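Local coordinates for protein ceramide very long chain fatty acid hydroxylase SCS7 (Saccharomyces cerevisiae, PDB 4ZR1) that hydroxylates the very long chain fatty acyl group of dihydroceramides and phytoceramides, postulated at C-2, and carries two zinc ions that probably form a catalytic dimetal centre, at residues Ile40-Tyr44 / Ser45-Lys49; Val139-Trp142 / Thr143-Tyr147; Leu160-Asn164 / Ile165-Thr169; Tyr202-Val205 / Phe206-Pro210; Phe233-His237 / Ser238-Pro242. All coordinates share one frame; numbering follows the deposited sequence.

Contact 1: Ile40-Tyr44 / Ser45-Lys49; sequences IATDY and SNDYK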
# COMPACT_ATOMS: atom_id res chain seq x y z
N ILE A 40 -10.15 10.49 13.62
CA ILE A 40 -9.83 11.51 14.62
C ILE A 40 -8.51 12.21 14.31
O ILE A 40 -7.45 11.58 14.32
CB ILE A 40 -9.75 10.92 16.03
CG1 ILE A 40 -11.09 10.30 16.43
CG2 ILE A 40 -9.33 12.00 17.01
CD1 ILE A 40 -11.10 9.74 17.82
N ALA A 41 -8.58 13.51 14.04
CA ALA A 41 -7.41 14.27 13.66
C ALA A 41 -6.35 14.26 14.76
O ALA A 41 -6.66 14.45 15.93
CB ALA A 41 -7.79 15.71 13.31
N THR A 42 -5.11 14.02 14.37
CA THR A 42 -3.98 14.08 15.29
C THR A 42 -3.72 15.53 15.68
O THR A 42 -3.80 16.41 14.83
CB THR A 42 -2.71 13.45 14.65
OG1 THR A 42 -2.87 12.02 14.58
CG2 THR A 42 -1.45 13.78 15.44
N ASP A 43 -3.45 15.77 16.96
CA ASP A 43 -2.89 17.04 17.42
C ASP A 43 -1.43 17.13 16.96
O ASP A 43 -0.59 16.36 17.43
CB ASP A 43 -2.97 17.14 18.95
CG ASP A 43 -2.58 18.52 19.49
OD1 ASP A 43 -1.90 19.29 18.78
OD2 ASP A 43 -2.95 18.82 20.64
N TYR A 44 -1.12 18.05 16.05
CA TYR A 44 0.21 18.06 15.43
C TYR A 44 1.31 18.37 16.46
O TYR A 44 2.25 17.58 16.62
CB TYR A 44 0.29 19.07 14.28
CG TYR A 44 -0.81 18.95 13.24
CD1 TYR A 44 -1.57 17.80 13.13
CD2 TYR A 44 -1.07 20.00 12.36
CE1 TYR A 44 -2.58 17.69 12.19
CE2 TYR A 44 -2.07 19.91 11.41
CZ TYR A 44 -2.82 18.75 11.33
OH TYR A 44 -3.82 18.64 10.39
N SER A 45 1.19 19.50 17.15
CA SER A 45 2.16 19.90 18.16
C SER A 45 2.41 18.82 19.21
O SER A 45 3.55 18.50 19.52
CB SER A 45 1.73 21.19 18.87
OG SER A 45 1.96 22.32 18.07
N ASN A 46 1.33 18.27 19.75
CA ASN A 46 1.47 17.25 20.78
C ASN A 46 2.25 16.06 20.24
O ASN A 46 3.18 15.57 20.89
CB ASN A 46 0.09 16.81 21.28
CG ASN A 46 0.17 16.04 22.59
OD1 ASN A 46 1.19 16.07 23.29
ND2 ASN A 46 -0.91 15.35 22.94
N ASP A 47 1.89 15.63 19.04
CA ASP A 47 2.45 14.45 18.42
C ASP A 47 3.95 14.60 18.14
O ASP A 47 4.72 13.66 18.34
CB ASP A 47 1.69 14.13 17.13
CG ASP A 47 2.20 12.90 16.43
OD1 ASP A 47 1.81 11.78 16.85
OD2 ASP A 47 2.98 13.04 15.46
N TYR A 48 4.37 15.78 17.68
CA TYR A 48 5.78 16.01 17.43
C TYR A 48 6.57 16.01 18.73
O TYR A 48 7.60 15.36 18.84
CB TYR A 48 5.99 17.33 16.69
CG TYR A 48 7.42 17.63 16.30
CD1 TYR A 48 8.06 16.89 15.31
CD2 TYR A 48 8.12 18.69 16.87
CE1 TYR A 48 9.36 17.18 14.92
CE2 TYR A 48 9.42 18.99 16.50
CZ TYR A 48 10.03 18.23 15.52
OH TYR A 48 11.32 18.51 15.14
N LYS A 49 6.05 16.71 19.74
CA LYS A 49 6.72 16.78 21.02
C LYS A 49 6.78 15.41 21.69
O LYS A 49 7.78 15.06 22.31
CB LYS A 49 6.03 17.78 21.94
CG LYS A 49 6.68 17.93 23.30
CD LYS A 49 8.11 18.42 23.18
CE LYS A 49 8.72 18.72 24.55
NZ LYS A 49 10.17 19.05 24.46
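Thr-42 lays its methyl CG2 against Asp-47 CB, 3.6 Å away, where the chain leaves a loop and enters the first turn of helix 44-51. This is the tightly packed side of the contact. With CG2 anti to the backbone N, the methyl is directed at Asp-47, while OG1 stays beside the backbone and bonds to the N of His-83. A threonine suits the place because it supplies both an apolar and a polar branch. Asp-47 is buried, and CG anti to the backbone N (chi1 -178°) puts its carboxylate beside Thr-42, where OD1 forms a salt bridge with Arg-82. Its backbone N donates to Asp-43 O at 3.0 Å, closing the first helical turn, and the next bond runs from Tyr-48 N to Tyr-44 O, also 3.0 Å.

The other side is looser. Asp-43 holds the N-cap position, an acidic residue in keeping with the positive end of the helix dipole. Its carboxylate crosses the side chain of Asn-46 at about a right angle, CG lying 3.6 Å from Asn-46 CB, and the two flat groups are inclined by 65°. Asp-43, Ser-45 and Asn-46 are all exposed, as their polar side chains suit. The ring of Tyr-44 lies against Tyr-84, the two rings nearly parallel, and OH bonds to Tyr-84 O.

Helix 44-51 is thus fastened, in the part of the chain inferred to be cytoplasmic, to the segment around Arg-82 to Tyr-84, which follows helix 71-78 and precedes helix 106-125.

Contact 2: Val139-Trp142 / Thr143-Tyr147; sequences VFVW and TLIEY
Thr-143 OG1 is gripped twice: it donates to Phe-140 O at 2.9 Å, one helical turn back, and accepts from the indole NE1 of Trp-270. This hydroxyl-to-carbonyl bond is a common way for threonine to satisfy its OH in a transmembrane helix, here TM2, where free water is scarce. OG1 reaches the carbonyl because it sits between the backbone N and the carbonyl carbon, chi1 75°, which leaves CG2 beside Val-139 O.

Trp-142 swings its indole forward over the next turn. Glu-146 CB lies 3.4 Å above one ring face, toward the rim, and Ile-145 CG2 packs on the benzo side, 3.7 Å from CZ3. Such a broad ring suits a place beside the bound tridecane. An alanine at this position is likely to leave the alkane without one of its neighbours, and Glu-146 and Ile-145 without a surface to pack on.

Glu-146 is buried, and its carboxylate is held mainly from outside the turn, OE1 by Val-265 N and OE2 by the Thr-266 hydroxyl; this is likely to fix its rotation near His-150 of the zinc site. From Trp-142 NE1, OE2 receives a weak, bent bond of 3.1 Å (127° at the hydrogen).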
# COMPACT_ATOMS: atom_id res chain seq x y z
N VAL A 139 -4.33 -12.62 -13.91
CA VAL A 139 -4.96 -12.26 -12.63
C VAL A 139 -4.40 -13.09 -11.46
O VAL A 139 -4.26 -12.59 -10.35
CB VAL A 139 -6.47 -12.43 -12.70
CG1 VAL A 139 -7.12 -12.11 -11.36
CG2 VAL A 139 -7.06 -11.55 -13.82
N PHE A 140 -4.08 -14.35 -11.72
CA PHE A 140 -3.57 -15.23 -10.68
C PHE A 140 -2.14 -14.83 -10.29
O PHE A 140 -1.78 -14.79 -9.11
CB PHE A 140 -3.62 -16.69 -11.14
CG PHE A 140 -2.99 -17.66 -10.18
CD1 PHE A 140 -3.66 -18.06 -9.04
CD2 PHE A 140 -1.73 -18.18 -10.42
CE1 PHE A 140 -3.09 -18.96 -8.15
CE2 PHE A 140 -1.15 -19.08 -9.54
CZ PHE A 140 -1.83 -19.48 -8.41
N VAL A 141 -1.33 -14.55 -11.30
CA VAL A 141 0.02 -14.08 -11.08
C VAL A 141 -0.00 -12.71 -10.38
O VAL A 141 0.85 -12.44 -9.54
CB VAL A 141 0.82 -14.00 -12.41
CG1 VAL A 141 2.17 -13.30 -12.22
CG2 VAL A 141 1.02 -15.39 -13.00
N TRP A 142 -0.98 -11.86 -10.72
CA TRP A 142 -1.07 -10.58 -10.03
C TRP A 142 -1.15 -10.78 -8.51
O TRP A 142 -0.45 -10.08 -7.76
CB TRP A 142 -2.28 -9.73 -10.46
CG TRP A 142 -2.51 -8.71 -9.38
CD1 TRP A 142 -3.51 -8.70 -8.45
CD2 TRP A 142 -1.64 -7.61 -9.04
NE1 TRP A 142 -3.34 -7.65 -7.58
CE2 TRP A 142 -2.20 -6.97 -7.92
CE3 TRP A 142 -0.46 -7.10 -9.59
CZ2 TRP A 142 -1.61 -5.85 -7.33
CZ3 TRP A 142 0.13 -5.99 -9.00
CH2 TRP A 142 -0.45 -5.38 -7.89
N THR A 143 -2.00 -11.70 -8.05
CA THR A 143 -2.22 -11.86 -6.61
C THR A 143 -0.95 -12.28 -5.89
O THR A 143 -0.79 -12.01 -4.70
CB THR A 143 -3.30 -12.91 -6.28
OG1 THR A 143 -2.79 -14.24 -6.48
CG2 THR A 143 -4.52 -12.69 -7.12
N LEU A 144 -0.06 -12.96 -6.62
CA LEU A 144 1.21 -13.40 -6.06
C LEU A 144 2.17 -12.22 -5.97
O LEU A 144 2.81 -12.01 -4.94
CB LEU A 144 1.80 -14.54 -6.90
CG LEU A 144 2.99 -15.24 -6.22
CD1 LEU A 144 2.62 -15.76 -4.82
CD2 LEU A 144 3.48 -16.38 -7.10
N ILE A 145 2.26 -11.47 -7.07
CA ILE A 145 2.93 -10.18 -7.10
C ILE A 145 2.44 -9.24 -5.99
O ILE A 145 3.25 -8.68 -5.23
CB ILE A 145 2.74 -9.51 -8.46
CG1 ILE A 145 3.52 -10.30 -9.52
CG2 ILE A 145 3.18 -8.06 -8.42
CD1 ILE A 145 3.17 -9.91 -10.95
N GLU A 146 1.12 -9.09 -5.90
CA GLU A 146 0.48 -8.34 -4.82
C GLU A 146 1.01 -8.75 -3.45
O GLU A 146 1.37 -7.90 -2.65
CB GLU A 146 -1.04 -8.53 -4.88
CG GLU A 146 -1.77 -7.99 -3.66
CD GLU A 146 -3.21 -8.47 -3.58
OE1 GLU A 146 -3.63 -8.88 -2.47
OE2 GLU A 146 -3.93 -8.41 -4.61
N TYR A 147 1.05 -10.05 -3.18
CA TYR A 147 1.62 -10.56 -1.93
C TYR A 147 3.11 -10.25 -1.80
O TYR A 147 3.57 -9.87 -0.73
CB TYR A 147 1.40 -12.08 -1.82
CG TYR A 147 1.97 -12.68 -0.55
CD1 TYR A 147 1.24 -12.70 0.63
CD2 TYR A 147 3.26 -13.22 -0.53
CE1 TYR A 147 1.76 -13.23 1.79
CE2 TYR A 147 3.79 -13.75 0.61
CZ TYR A 147 3.04 -13.76 1.77
OH TYR A 147 3.57 -14.29 2.92

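Contact 3: Leu160-Asn164 / Ile165-Thr169; sequences LPESN and IAFAT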
# COMPACT_ATOMS: atom_id res chain seq x y z
N LEU A 160 16.21 -2.33 5.89
CA LEU A 160 16.58 -1.05 5.29
C LEU A 160 17.96 -0.53 5.72
O LEU A 160 18.39 -0.74 6.86
CB LEU A 160 15.54 0.02 5.63
CG LEU A 160 14.27 0.19 4.79
CD1 LEU A 160 13.26 1.03 5.56
CD2 LEU A 160 14.60 0.86 3.47
N PRO A 161 18.66 0.17 4.81
CA PRO A 161 19.93 0.82 5.12
C PRO A 161 19.78 1.93 6.14
O PRO A 161 18.67 2.29 6.51
CB PRO A 161 20.37 1.41 3.77
CG PRO A 161 19.56 0.70 2.74
CD PRO A 161 18.27 0.36 3.40
N GLU A 162 20.91 2.48 6.58
CA GLU A 162 20.90 3.70 7.38
C GLU A 162 21.04 4.89 6.45
O GLU A 162 22.05 5.58 6.45
CB GLU A 162 22.01 3.67 8.43
CG GLU A 162 21.80 2.62 9.52
CD GLU A 162 20.66 2.99 10.46
OE1 GLU A 162 20.16 4.13 10.38
OE2 GLU A 162 20.26 2.14 11.29
N SER A 163 20.00 5.10 5.65
CA SER A 163 19.98 6.14 4.63
C SER A 163 18.66 6.89 4.60
O SER A 163 17.59 6.29 4.70
CB SER A 163 20.24 5.53 3.25
OG SER A 163 20.04 6.50 2.24
N ASN A 164 18.74 8.21 4.46
CA ASN A 164 17.54 9.01 4.33
C ASN A 164 16.88 8.81 2.97
O ASN A 164 15.65 8.83 2.87
CB ASN A 164 17.85 10.49 4.57
CG ASN A 164 18.11 10.81 6.02
OD1 ASN A 164 17.72 10.05 6.91
ND2 ASN A 164 18.73 11.95 6.28
N ILE A 165 17.68 8.60 1.93
CA ILE A 165 17.13 8.38 0.59
C ILE A 165 16.35 7.06 0.56
O ILE A 165 15.41 6.91 -0.22
CB ILE A 165 18.23 8.37 -0.50
CG1 ILE A 165 19.02 9.67 -0.47
CG2 ILE A 165 17.63 8.17 -1.89
CD1 ILE A 165 20.06 9.75 -1.57
N ALA A 166 16.74 6.12 1.41
CA ALA A 166 16.03 4.84 1.50
C ALA A 166 14.70 5.01 2.23
O ALA A 166 13.67 4.49 1.80
CB ALA A 166 16.89 3.79 2.21
N PHE A 167 14.72 5.76 3.33
CA PHE A 167 13.50 6.02 4.10
C PHE A 167 12.48 6.80 3.26
O PHE A 167 11.27 6.61 3.40
CB PHE A 167 13.82 6.82 5.38
CG PHE A 167 14.90 6.21 6.25
CD1 PHE A 167 15.16 4.86 6.22
CD2 PHE A 167 15.64 7.02 7.10
CE1 PHE A 167 16.15 4.32 7.02
CE2 PHE A 167 16.63 6.48 7.91
CZ PHE A 167 16.88 5.13 7.87
N ALA A 168 12.96 7.68 2.39
CA ALA A 168 12.05 8.49 1.58
C ALA A 168 11.42 7.64 0.48
O ALA A 168 10.25 7.83 0.13
CB ALA A 168 12.80 9.70 0.99
N THR A 169 12.20 6.70 -0.04
CA THR A 169 11.72 5.75 -1.05
C THR A 169 10.67 4.83 -0.45
O THR A 169 9.62 4.59 -1.06
CB THR A 169 12.87 4.89 -1.60
OG1 THR A 169 13.92 5.74 -2.08
CG2 THR A 169 12.37 3.98 -2.72
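Ser-163 and Phe-167 meet at the N-terminal cap of helix 164-179, where the carbonyl oxygen of Ser-163 stands over the centre of the Phe-167 ring, 2.9 Å above its plane. The same oxygen accepts from Phe-167 N at 3.2 Å, a backbone bond that closes the first turn. Asn-164 inclines its amide by 57° to the ring, OD1 lying 3.7 Å from Phe-167 CD2. Ser-163, at the N-cap, turns OG back to the opening turn (OG anti to the backbone N, chi1 172°), where it accepts weak bonds from Ile-165 N and Ala-166 N. Serine is apt here because its short hydroxyl can reach first-turn amides that lack a preceding helical turn to supply their usual i-4 carbonyls.

Around this shell, Leu-160 CD1 comes to the edge of the Phe-167 ring, while Leu-160 CD2 and Pro-161 CD each lie 3.9 Å from the small Ala-166 CB. Beyond it, Tyr-74 stacks on the phenylalanine, and Ile-64 touches it from helix 60-65. A serine in place of Phe-167 would probably open a gap between Tyr-74 and the capped turn, leaving Leu-160 with less to lean on. Farther out, the amide of Asn-164 is positioned by its ND2, which donates to Ser-67 O.

Contact 4: Tyr202-Val205 / Phe206-Pro210; sequences YKLV and FALLP. With TRD (tridecane), chain L.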
# COMPACT_ATOMS: atom_id res chain seq x y z
N TYR A 202 6.28 -5.63 -17.63
CA TYR A 202 5.83 -5.56 -19.02
C TYR A 202 6.89 -6.11 -19.97
O TYR A 202 6.58 -6.88 -20.88
CB TYR A 202 5.49 -4.11 -19.39
CG TYR A 202 5.00 -3.92 -20.80
CD1 TYR A 202 3.65 -4.04 -21.10
CD2 TYR A 202 5.88 -3.60 -21.84
CE1 TYR A 202 3.18 -3.84 -22.40
CE2 TYR A 202 5.42 -3.41 -23.14
CZ TYR A 202 4.07 -3.53 -23.41
OH TYR A 202 3.59 -3.35 -24.70
N LYS A 203 8.13 -5.72 -19.75
CA LYS A 203 9.24 -6.21 -20.56
C LYS A 203 9.46 -7.71 -20.37
O LYS A 203 9.71 -8.43 -21.34
CB LYS A 203 10.52 -5.43 -20.23
CG LYS A 203 10.37 -3.92 -20.47
CD LYS A 203 11.56 -3.13 -19.98
CE LYS A 203 11.35 -1.64 -20.19
NZ LYS A 203 12.64 -0.93 -20.41
N LEU A 204 9.34 -8.17 -19.13
CA LEU A 204 9.59 -9.58 -18.83
C LEU A 204 8.56 -10.50 -19.54
O LEU A 204 8.94 -11.47 -20.19
CB LEU A 204 9.56 -9.81 -17.32
CG LEU A 204 10.04 -11.17 -16.81
CD1 LEU A 204 11.47 -11.43 -17.27
CD2 LEU A 204 9.95 -11.26 -15.30
N VAL A 205 7.28 -10.18 -19.40
CA VAL A 205 6.21 -10.90 -20.06
C VAL A 205 6.38 -10.94 -21.59
O VAL A 205 6.22 -11.99 -22.22
CB VAL A 205 4.83 -10.27 -19.73
CG1 VAL A 205 3.70 -10.99 -20.47
CG2 VAL A 205 4.58 -10.30 -18.25
N PHE A 206 6.70 -9.79 -22.20
CA PHE A 206 6.81 -9.72 -23.65
C PHE A 206 8.13 -10.28 -24.17
O PHE A 206 8.30 -10.47 -25.37
CB PHE A 206 6.62 -8.29 -24.13
CG PHE A 206 5.17 -7.89 -24.27
CD1 PHE A 206 4.50 -7.28 -23.22
CD2 PHE A 206 4.48 -8.16 -25.44
CE1 PHE A 206 3.18 -6.93 -23.34
CE2 PHE A 206 3.15 -7.82 -25.56
CZ PHE A 206 2.50 -7.19 -24.51
N ALA A 207 9.06 -10.56 -23.26
CA ALA A 207 10.33 -11.18 -23.61
C ALA A 207 10.28 -12.69 -23.51
O ALA A 207 11.00 -13.39 -24.22
CB ALA A 207 11.43 -10.64 -22.74
N LEU A 208 9.42 -13.20 -22.62
CA LEU A 208 9.27 -14.64 -22.44
C LEU A 208 8.17 -15.22 -23.32
O LEU A 208 8.41 -16.11 -24.13
CB LEU A 208 8.98 -14.98 -20.98
CG LEU A 208 10.01 -14.47 -19.98
CD1 LEU A 208 9.68 -14.99 -18.59
CD2 LEU A 208 11.42 -14.85 -20.40
N LEU A 209 6.95 -14.72 -23.15
CA LEU A 209 5.79 -15.31 -23.82
C LEU A 209 5.72 -14.96 -25.29
O LEU A 209 6.24 -13.93 -25.72
CB LEU A 209 4.50 -14.85 -23.13
CG LEU A 209 4.00 -15.68 -21.94
CD1 LEU A 209 5.03 -15.80 -20.85
CD2 LEU A 209 2.73 -15.05 -21.40
N PRO A 210 5.09 -15.84 -26.08
CA PRO A 210 4.73 -15.51 -27.45
C PRO A 210 3.88 -14.25 -27.48
O PRO A 210 3.03 -14.06 -26.62
CB PRO A 210 3.92 -16.73 -27.91
CG PRO A 210 4.40 -17.85 -27.06
CD PRO A 210 4.76 -17.24 -25.74
C1 TRD L . 12.91 0.29 -25.10
C2 TRD L . 11.42 0.32 -25.34
C3 TRD L . 10.77 -0.90 -24.73
C4 TRD L . 9.27 -0.87 -24.98
C5 TRD L . 8.54 -0.99 -23.66
C6 TRD L . 9.02 0.10 -22.73
C7 TRD L . 8.47 -0.11 -21.33
C8 TRD L . 6.96 0.01 -21.36
C9 TRD L . 6.45 0.37 -19.98
C10 TRD L . 4.97 0.07 -19.93
C11 TRD L . 4.40 0.47 -18.59
C12 TRD L . 3.19 -0.38 -18.29
C13 TRD L . 2.07 -0.08 -19.27
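The C-terminal end of transmembrane helix TM3 carries an aromatic pair one turn apart, Tyr-202 and Phe-206, beside a bound tridecane. The rings lean together obliquely, centroids 4.5 Å apart and planes at 40°, with Phe-206 CD1 3.7 Å above the middle of the Tyr-202 ring. C10 of the alkane lies over the opposite face, toward the rim, so the tyrosine is sandwiched between phenylalanine and lipid-like chain. The tyrosine ring gets there because CG is anti to the backbone N (chi1 -180°), and Phe-206 brings its own ring edge up to Tyr-202 O. Lys-203 runs out extended, and its aliphatic part serves the pocket: CE is 3.5 Å from C7 of the tridecane.

Leu-204 and Leu-208 form an apolar pair on the surface, CD1 to CD1 4.2 Å, as suits a helix flank that may face lipid. Val-205 is buried, touching a second tridecane and Ala-214 of helix 211-236; its compact branched side chain fits that close approach.

As the helix ends, Leu-204 O takes two donors from the same face of its plane, Leu-208 N slightly tilted at 3.0 Å and Ala-207 N standing above the plane at 3.2 Å. Although Leu-209 is the first residue to leave helical geometry, its N still bonds to Val-205 O, and Pro-210 is the N-cap of the next helix. The arrangement is that of a tight connection between TM3 and TM4, with Tyr-202 lining an alkyl-chain pocket and Phe-206 backing it.

Contact 5: Phe233-His237 / Ser238-Pro242; sequences FFLHH and SKLPP. With ZN (zinc ion), chain C; BOG (octyl beta-D-glucopyranoside), chain G; BOG (octyl beta-D-glucopyranoside), chain H.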
# COMPACT_ATOMS: atom_id res chain seq x y z
N PHE A 233 -8.51 0.58 -1.71
CA PHE A 233 -9.18 1.82 -1.36
C PHE A 233 -10.45 1.59 -0.53
O PHE A 233 -10.61 2.18 0.54
CB PHE A 233 -9.54 2.63 -2.61
CG PHE A 233 -10.04 4.01 -2.31
CD1 PHE A 233 -9.14 5.06 -2.09
CD2 PHE A 233 -11.40 4.27 -2.19
CE1 PHE A 233 -9.60 6.33 -1.79
CE2 PHE A 233 -11.87 5.56 -1.89
CZ PHE A 233 -10.97 6.58 -1.69
N PHE A 234 -11.34 0.74 -1.02
CA PHE A 234 -12.67 0.67 -0.43
C PHE A 234 -12.66 -0.14 0.86
O PHE A 234 -13.60 -0.06 1.65
CB PHE A 234 -13.67 0.14 -1.45
CG PHE A 234 -13.95 1.11 -2.58
CD1 PHE A 234 -14.53 2.34 -2.31
CD2 PHE A 234 -13.59 0.81 -3.88
CE1 PHE A 234 -14.76 3.26 -3.33
CE2 PHE A 234 -13.82 1.72 -4.90
CZ PHE A 234 -14.40 2.94 -4.63
N LEU A 235 -11.57 -0.86 1.09
CA LEU A 235 -11.35 -1.48 2.38
C LEU A 235 -11.19 -0.42 3.48
O LEU A 235 -11.61 -0.63 4.62
CB LEU A 235 -10.13 -2.38 2.34
CG LEU A 235 -10.24 -3.70 1.59
CD1 LEU A 235 -8.99 -4.52 1.87
CD2 LEU A 235 -11.49 -4.46 2.00
N HIS A 236 -10.57 0.71 3.15
CA HIS A 236 -10.35 1.78 4.12
C HIS A 236 -11.53 2.75 4.21
O HIS A 236 -11.92 3.17 5.30
CB HIS A 236 -9.09 2.59 3.78
CG HIS A 236 -7.82 1.88 4.12
ND1 HIS A 236 -7.29 1.88 5.39
CD2 HIS A 236 -6.97 1.16 3.35
CE1 HIS A 236 -6.17 1.18 5.39
NE2 HIS A 236 -5.95 0.74 4.16
N HIS A 237 -12.08 3.09 3.05
CA HIS A 237 -13.01 4.21 2.97
C HIS A 237 -14.45 3.84 2.62
O HIS A 237 -15.14 4.58 1.91
CB HIS A 237 -12.47 5.22 1.96
CG HIS A 237 -11.20 5.88 2.40
ND1 HIS A 237 -9.99 5.65 1.78
CD2 HIS A 237 -10.95 6.74 3.42
CE1 HIS A 237 -9.05 6.36 2.39
NE2 HIS A 237 -9.61 7.03 3.38
N SER A 238 -14.94 2.72 3.15
CA SER A 238 -16.27 2.27 2.77
C SER A 238 -16.85 1.17 3.66
O SER A 238 -16.15 0.25 4.06
CB SER A 238 -16.24 1.76 1.33
OG SER A 238 -17.44 1.07 1.04
N LYS A 239 -18.14 1.29 3.95
CA LYS A 239 -18.89 0.17 4.52
C LYS A 239 -19.23 -0.77 3.36
O LYS A 239 -20.03 -0.46 2.49
CB LYS A 239 -20.14 0.64 5.27
CG LYS A 239 -21.17 1.42 4.46
CD LYS A 239 -22.51 1.48 5.18
CE LYS A 239 -23.58 0.71 4.41
NZ LYS A 239 -24.83 0.53 5.20
N LEU A 240 -18.57 -1.92 3.34
CA LEU A 240 -18.69 -2.80 2.18
C LEU A 240 -19.86 -3.76 2.33
O LEU A 240 -20.37 -3.96 3.43
CB LEU A 240 -17.38 -3.57 2.00
CG LEU A 240 -16.16 -2.68 1.78
CD1 LEU A 240 -14.91 -3.48 2.01
CD2 LEU A 240 -16.18 -2.09 0.38
N PRO A 241 -20.31 -4.35 1.21
CA PRO A 241 -21.26 -5.46 1.30
C PRO A 241 -20.68 -6.56 2.20
O PRO A 241 -19.46 -6.71 2.26
CB PRO A 241 -21.41 -5.93 -0.15
CG PRO A 241 -20.34 -5.23 -0.93
CD PRO A 241 -20.06 -3.96 -0.19
N PRO A 242 -21.56 -7.29 2.90
CA PRO A 242 -21.19 -8.28 3.92
C PRO A 242 -20.07 -9.25 3.54
O PRO A 242 -19.23 -9.56 4.39
CB PRO A 242 -22.50 -9.05 4.12
CG PRO A 242 -23.54 -8.02 3.88
CD PRO A 242 -23.02 -7.15 2.78
ZN ZN C . -4.17 -0.18 3.57
C1 BOG G . -19.60 0.88 -2.28
O1 BOG G . -18.29 0.43 -2.55
C2 BOG G . -19.61 1.56 -0.93
O2 BOG G . -19.27 0.60 0.05
C3 BOG G . -20.99 2.10 -0.61
O3 BOG G . -20.90 2.92 0.53
C4 BOG G . -21.51 2.90 -1.79
O4 BOG G . -22.87 3.19 -1.58
C5 BOG G . -21.36 2.08 -3.05
O5 BOG G . -20.00 1.81 -3.26
C6 BOG G . -21.93 2.83 -4.23
O6 BOG G . -21.76 4.22 -4.05
C1' BOG G . -18.14 -0.97 -2.63
C2' BOG G . -16.94 -1.26 -3.51
C3' BOG G . -16.63 -2.74 -3.50
C4' BOG G . -15.96 -3.13 -4.80
C5' BOG G . -14.57 -2.56 -4.87
C6' BOG G . -13.61 -3.65 -5.31
C7' BOG G . -13.56 -3.73 -6.82
C8' BOG G . -12.51 -4.74 -7.21
C1 BOG H . -18.57 6.00 -5.10
O1 BOG H . -19.13 4.82 -5.62
C2 BOG H . -19.58 7.13 -5.09
O2 BOG H . -20.05 7.37 -6.40
C3 BOG H . -18.93 8.39 -4.56
O3 BOG H . -19.90 9.39 -4.36
C4 BOG H . -18.21 8.10 -3.26
O4 BOG H . -17.45 9.23 -2.90
C5 BOG H . -17.33 6.88 -3.41
O5 BOG H . -18.11 5.77 -3.78
C6 BOG H . -16.64 6.57 -2.09
O6 BOG H . -15.33 7.07 -2.12
C1' BOG H . -18.28 3.70 -5.53
C2' BOG H . -18.04 3.10 -6.90
C3' BOG H . -17.22 1.84 -6.76
C4' BOG H . -16.59 1.46 -8.08
C5' BOG H . -15.26 0.79 -7.82
C6' BOG H . -14.98 -0.30 -8.83
C7' BOG H . -14.20 0.25 -10.00
C8' BOG H . -13.63 -0.90 -10.81
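Phe-234 turns its ring edge to Ser-238, CD1 lying 4.1 Å from Ser-238 CB, and its CB meets Leu-240 CD2 at 3.8 Å. With CG anti to the carbonyl carbon, chi1 -70°, the ring projects among two octyl glucoside molecules, whose alkyl carbons touch CD2 and CE2. Phe-233 CD2 lies over one of its faces, 3.6 Å above the plane; a large apolar ring suits such a greasy setting.

Leu-235 comes next and extends CD2 to 3.6 Å from Leu-240 CD1, the two leucines meeting at a slant. Leu-240 thereby fills the angle between Phe-234 and Leu-235, a place for a branched apolar side chain where the loop folds back on the helix.

His-236 belongs to a histidine box at the end of helix 211-236, in the H-x-x-x-H pair of His-232 and His-236. Its CB leads away from the loop, and NE2 binds zinc at 2.1 Å, the other four ligands being His-177, His-232, His-251 and His-255.

His-237 ends the walk. Its N donates to Phe-233 O at 3.0 Å, an oxygen that also accepts from His-236 N, and its ring brings ND1 3.6 Å above the Phe-233 ring, toward the rim.

Every contact is local, its two segments joined without a gap, so along the chain the five stand in series and none nests in or crosses another. Contact 1 starts helix 44-51 in the part inferred to be cytoplasmic. Contact 2 lies within TM2, helix 128-154, and contact 3 begins the following helix, 164-179, which packs on helices 60-65 and 71-78. Contact 4 ends TM3 and leads into helix 211-236, whose far end is contact 5, which supplies a zinc ligand. Contacts 2 and 4 have centres about 16 Å apart and both line alkane pockets, whereas contacts 1 and 4, about 48 Å apart between centres, lie on opposite sides of the chain's centre.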